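Local coordinates for protein aldo-keto reductase 2E (Bombyx mori, PDB 3WCZ) that reduces 3-dehydroecdysone with NADPH as an aldo-keto reductase of the TIM-barrel fold and may take part in regulating moulting, at residues A[121-134]-A[296-308]. Residues are numbered along the deposited sequence; the frame is centred on the assembly and turned at random.
Sequences FPIATKPDDSPDNI and DISDWKDYPNYPN. With EDO (1,2-ethanediol), chain F.
The hydroxyl of Tyr-303 donates to the backbone carbonyl of Asp-129, OH to O 2.6 Å, lying in the carbonyl plane with a C=O...donor angle of 157°. That carbonyl belongs to the turn 126-129 joining the short, weakly bonded antiparallel strands 124-125 and 131-132, so the phenol ties the C-terminal tail to a beta hairpin. A tyrosine suits the place because its ring works as well: Pro-131 CB sits over the centre of one face, 3.6 Å from the centroid of the Tyr-303 ring, a CH-pi contact, while Trp-300 CD1 lies over the opposite face, offset toward its rim, and the methyl CG2 of Thr-125 meets the edge. Replacing Tyr-303 by an alanine would probably leave the Asp-129 carbonyl without this donor and open a gap between Pro-131 and Trp-300. The two branches of Ile-123 part: CG2, opposite the backbone N, meets Tyr-303 CD2 at 3.7 Å, while CD1, at the end of CG1 (chi1 -59°), packs between Trp-300 CE3 and Pro-307 CD. The indole turns its edge to the face of Phe-121, a T-shaped pair with planes at 84°, and Ile-297 CD1 packs on Phe-121 CE2. Pro-122 CG rests on Pro-307 CB at 3.8 Å, two rigid rings crossing nearly at right angles. Shape thus orients the apolar packing, one cross-segment hydrogen bond fixes the hairpin turn, and Phe-121, touching NADP, brings this packing to the cofactor pocket.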
# COMPACT_ATOMS: atom_id res chain seq x y z
N PHE A 121 5.70 -1.59 -10.02
CA PHE A 121 6.37 -0.41 -10.58
C PHE A 121 6.12 -0.35 -12.08
O PHE A 121 5.90 -1.39 -12.73
CB PHE A 121 7.90 -0.46 -10.40
CG PHE A 121 8.37 -0.25 -8.99
CD1 PHE A 121 8.51 -1.32 -8.14
CD2 PHE A 121 8.73 1.01 -8.55
CE1 PHE A 121 8.95 -1.14 -6.83
CE2 PHE A 121 9.15 1.22 -7.23
CZ PHE A 121 9.27 0.14 -6.38
N PRO A 122 6.28 0.84 -12.67
CA PRO A 122 6.12 0.94 -14.14
C PRO A 122 7.35 0.45 -14.90
O PRO A 122 7.28 0.36 -16.12
CB PRO A 122 5.88 2.44 -14.37
CG PRO A 122 6.54 3.13 -13.20
CD PRO A 122 6.38 2.16 -12.03
N ILE A 123 8.43 0.17 -14.20
CA ILE A 123 9.67 -0.34 -14.76
C ILE A 123 9.56 -1.83 -15.00
O ILE A 123 8.98 -2.56 -14.20
CB ILE A 123 10.84 -0.08 -13.77
CG1 ILE A 123 10.97 1.42 -13.49
CG2 ILE A 123 12.13 -0.63 -14.29
CD1 ILE A 123 11.79 1.71 -12.23
N ALA A 124 10.15 -2.28 -16.10
CA ALA A 124 10.26 -3.71 -16.43
C ALA A 124 11.73 -4.09 -16.33
O ALA A 124 12.60 -3.36 -16.81
CB ALA A 124 9.73 -3.99 -17.80
N THR A 125 12.01 -5.24 -15.73
CA THR A 125 13.37 -5.75 -15.64
C THR A 125 13.39 -7.21 -16.06
O THR A 125 12.36 -7.88 -16.18
CB THR A 125 13.97 -5.62 -14.24
OG1 THR A 125 13.25 -6.44 -13.33
CG2 THR A 125 13.92 -4.17 -13.78
N LYS A 126 14.60 -7.68 -16.36
CA LYS A 126 14.83 -9.10 -16.49
C LYS A 126 15.01 -9.66 -15.08
O LYS A 126 15.11 -8.92 -14.10
CB LYS A 126 16.07 -9.34 -17.37
CG LYS A 126 16.04 -8.66 -18.74
CD LYS A 126 15.00 -9.24 -19.65
CE LYS A 126 15.20 -8.81 -21.11
NZ LYS A 126 16.36 -9.48 -21.81
N PRO A 127 14.99 -10.99 -14.95
CA PRO A 127 14.96 -11.54 -13.60
C PRO A 127 16.20 -11.18 -12.78
O PRO A 127 16.16 -11.28 -11.54
CB PRO A 127 14.87 -13.04 -13.85
CG PRO A 127 14.23 -13.17 -15.18
CD PRO A 127 14.73 -12.00 -15.98
N ASP A 128 17.28 -10.77 -13.45
CA ASP A 128 18.50 -10.34 -12.77
C ASP A 128 18.54 -8.84 -12.47
O ASP A 128 19.60 -8.31 -12.11
CB ASP A 128 19.74 -10.74 -13.58
CG ASP A 128 19.77 -10.11 -14.95
OD1 ASP A 128 18.89 -9.28 -15.26
OD2 ASP A 128 20.68 -10.43 -15.75
N ASP A 129 17.40 -8.17 -12.61
CA ASP A 129 17.28 -6.75 -12.31
C ASP A 129 17.91 -5.89 -13.40
O ASP A 129 17.95 -4.66 -13.27
CB ASP A 129 17.90 -6.41 -10.94
CG ASP A 129 16.86 -6.05 -9.89
OD1 ASP A 129 15.80 -5.49 -10.26
OD2 ASP A 129 17.10 -6.32 -8.69
N SER A 130 18.38 -6.51 -14.47
CA SER A 130 18.80 -5.75 -15.63
C SER A 130 17.58 -5.13 -16.34
O SER A 130 16.48 -5.69 -16.35
CB SER A 130 19.67 -6.57 -16.60
OG SER A 130 18.95 -7.57 -17.29
N PRO A 131 17.78 -3.96 -16.91
CA PRO A 131 16.65 -3.19 -17.45
C PRO A 131 16.01 -3.87 -18.64
O PRO A 131 16.67 -4.54 -19.45
CB PRO A 131 17.29 -1.88 -17.89
CG PRO A 131 18.74 -2.27 -18.17
CD PRO A 131 19.06 -3.25 -17.08
N ASP A 132 14.69 -3.73 -18.75
CA ASP A 132 13.98 -4.12 -19.95
C ASP A 132 13.13 -2.90 -20.34
O ASP A 132 13.11 -1.87 -19.61
CB ASP A 132 13.15 -5.39 -19.68
CG ASP A 132 12.80 -6.15 -20.94
OD1 ASP A 132 13.07 -5.67 -22.07
OD2 ASP A 132 12.24 -7.27 -20.81
N ASN A 133 12.46 -2.97 -21.49
CA ASN A 133 11.75 -1.79 -22.03
C ASN A 133 10.30 -2.04 -22.42
O ASN A 133 9.71 -1.29 -23.21
CB ASN A 133 12.51 -1.22 -23.24
CG ASN A 133 12.70 -2.25 -24.32
OD1 ASN A 133 12.06 -3.31 -24.33
ND2 ASN A 133 13.61 -1.96 -25.26
N ILE A 134 9.71 -3.09 -21.86
CA ILE A 134 8.30 -3.38 -22.05
C ILE A 134 7.43 -2.20 -21.60
O ILE A 134 7.58 -1.70 -20.49
CB ILE A 134 7.89 -4.66 -21.27
CG1 ILE A 134 8.76 -5.85 -21.69
CG2 ILE A 134 6.41 -4.98 -21.48
CD1 ILE A 134 8.56 -7.09 -20.85
N ASP A 296 13.91 4.53 -1.80
CA ASP A 296 14.85 5.07 -2.76
C ASP A 296 15.15 3.99 -3.81
O ASP A 296 15.72 2.94 -3.50
CB ASP A 296 16.10 5.49 -1.99
CG ASP A 296 17.24 5.97 -2.87
OD1 ASP A 296 17.06 6.12 -4.08
OD2 ASP A 296 18.34 6.22 -2.32
N ILE A 297 14.73 4.22 -5.04
CA ILE A 297 15.02 3.28 -6.12
C ILE A 297 15.95 3.91 -7.17
O ILE A 297 15.93 3.57 -8.34
CB ILE A 297 13.74 2.75 -6.79
CG1 ILE A 297 12.86 3.92 -7.26
CG2 ILE A 297 12.97 1.86 -5.82
CD1 ILE A 297 11.90 3.55 -8.36
N SER A 298 16.83 4.79 -6.72
CA SER A 298 17.61 5.60 -7.65
C SER A 298 18.63 4.81 -8.46
O SER A 298 19.09 5.30 -9.49
CB SER A 298 18.29 6.77 -6.93
OG SER A 298 19.06 6.33 -5.84
N ASP A 299 18.95 3.59 -8.06
CA ASP A 299 19.80 2.75 -8.92
C ASP A 299 19.13 2.48 -10.27
O ASP A 299 19.81 2.08 -11.23
CB ASP A 299 20.12 1.40 -8.27
CG ASP A 299 21.16 1.49 -7.16
OD1 ASP A 299 21.73 2.57 -6.93
OD2 ASP A 299 21.40 0.45 -6.51
N TRP A 300 17.81 2.66 -10.36
CA TRP A 300 17.04 2.40 -11.57
C TRP A 300 16.76 3.68 -12.38
O TRP A 300 15.97 3.65 -13.31
CB TRP A 300 15.68 1.76 -11.23
CG TRP A 300 15.72 0.37 -10.64
CD1 TRP A 300 16.73 -0.55 -10.74
CD2 TRP A 300 14.69 -0.25 -9.85
NE1 TRP A 300 16.39 -1.70 -10.06
CE2 TRP A 300 15.15 -1.54 -9.50
CE3 TRP A 300 13.43 0.16 -9.39
CZ2 TRP A 300 14.38 -2.42 -8.75
CZ3 TRP A 300 12.68 -0.71 -8.63
CH2 TRP A 300 13.16 -1.98 -8.31
N LYS A 301 17.43 4.78 -12.03
CA LYS A 301 17.11 6.08 -12.59
C LYS A 301 17.18 6.14 -14.11
O LYS A 301 16.42 6.90 -14.73
CB LYS A 301 18.04 7.12 -11.96
CG LYS A 301 17.64 8.56 -12.18
CD LYS A 301 18.50 9.48 -11.31
CE LYS A 301 17.71 10.09 -10.17
NZ LYS A 301 18.53 11.08 -9.41
N ASP A 302 18.07 5.34 -14.71
CA ASP A 302 18.23 5.38 -16.16
C ASP A 302 17.36 4.34 -16.86
O ASP A 302 17.41 4.22 -18.09
CB ASP A 302 19.69 5.19 -16.60
CG ASP A 302 19.93 5.64 -18.03
OD1 ASP A 302 19.53 6.77 -18.34
OD2 ASP A 302 20.53 4.87 -18.84
N TYR A 303 16.57 3.58 -16.11
CA TYR A 303 15.71 2.56 -16.72
C TYR A 303 14.51 3.18 -17.41
O TYR A 303 13.94 4.18 -16.92
CB TYR A 303 15.18 1.58 -15.67
CG TYR A 303 16.19 0.57 -15.13
CD1 TYR A 303 17.54 0.88 -14.99
CD2 TYR A 303 15.76 -0.69 -14.73
CE1 TYR A 303 18.45 -0.06 -14.50
CE2 TYR A 303 16.65 -1.63 -14.23
CZ TYR A 303 17.99 -1.30 -14.11
OH TYR A 303 18.86 -2.26 -13.60
N PRO A 304 14.08 2.58 -18.53
CA PRO A 304 12.83 3.01 -19.14
C PRO A 304 11.71 3.04 -18.11
O PRO A 304 11.59 2.11 -17.31
CB PRO A 304 12.56 1.94 -20.20
CG PRO A 304 13.95 1.53 -20.63
CD PRO A 304 14.76 1.54 -19.34
N ASN A 305 10.94 4.13 -18.13
CA ASN A 305 9.75 4.30 -17.29
C ASN A 305 10.07 4.49 -15.79
O ASN A 305 9.18 4.36 -14.93
CB ASN A 305 8.76 3.15 -17.53
CG ASN A 305 8.34 3.01 -19.00
OD1 ASN A 305 8.48 1.93 -19.61
ND2 ASN A 305 7.87 4.09 -19.58
N TYR A 306 11.30 4.85 -15.44
CA TYR A 306 11.60 5.24 -14.06
C TYR A 306 10.65 6.36 -13.65
O TYR A 306 10.53 7.35 -14.37
CB TYR A 306 13.05 5.69 -13.95
CG TYR A 306 13.48 6.10 -12.57
CD1 TYR A 306 13.76 5.16 -11.61
CD2 TYR A 306 13.63 7.45 -12.24
CE1 TYR A 306 14.20 5.52 -10.36
CE2 TYR A 306 14.06 7.82 -10.98
CZ TYR A 306 14.34 6.85 -10.04
OH TYR A 306 14.77 7.22 -8.78
N PRO A 307 9.99 6.21 -12.49
CA PRO A 307 8.88 7.14 -12.18
C PRO A 307 9.28 8.30 -11.28
O PRO A 307 8.46 9.21 -11.15
CB PRO A 307 7.88 6.23 -11.44
CG PRO A 307 8.78 5.24 -10.71
CD PRO A 307 9.93 4.98 -11.69
N ASN A 308 10.47 8.27 -10.67
CA ASN A 308 10.79 9.22 -9.63
C ASN A 308 11.78 10.25 -10.14
O ASN A 308 12.41 10.93 -9.30
CB ASN A 308 11.35 8.50 -8.39
CG ASN A 308 10.34 7.56 -7.75
OD1 ASN A 308 9.16 7.54 -8.08
ND2 ASN A 308 10.81 6.79 -6.78
OXT ASN A 308 11.97 10.40 -11.35
C1 EDO F . 5.21 8.66 -7.74
O1 EDO F . 5.92 9.36 -6.71
C2 EDO F . 6.07 7.57 -8.30
O2 EDO F . 6.59 6.73 -7.25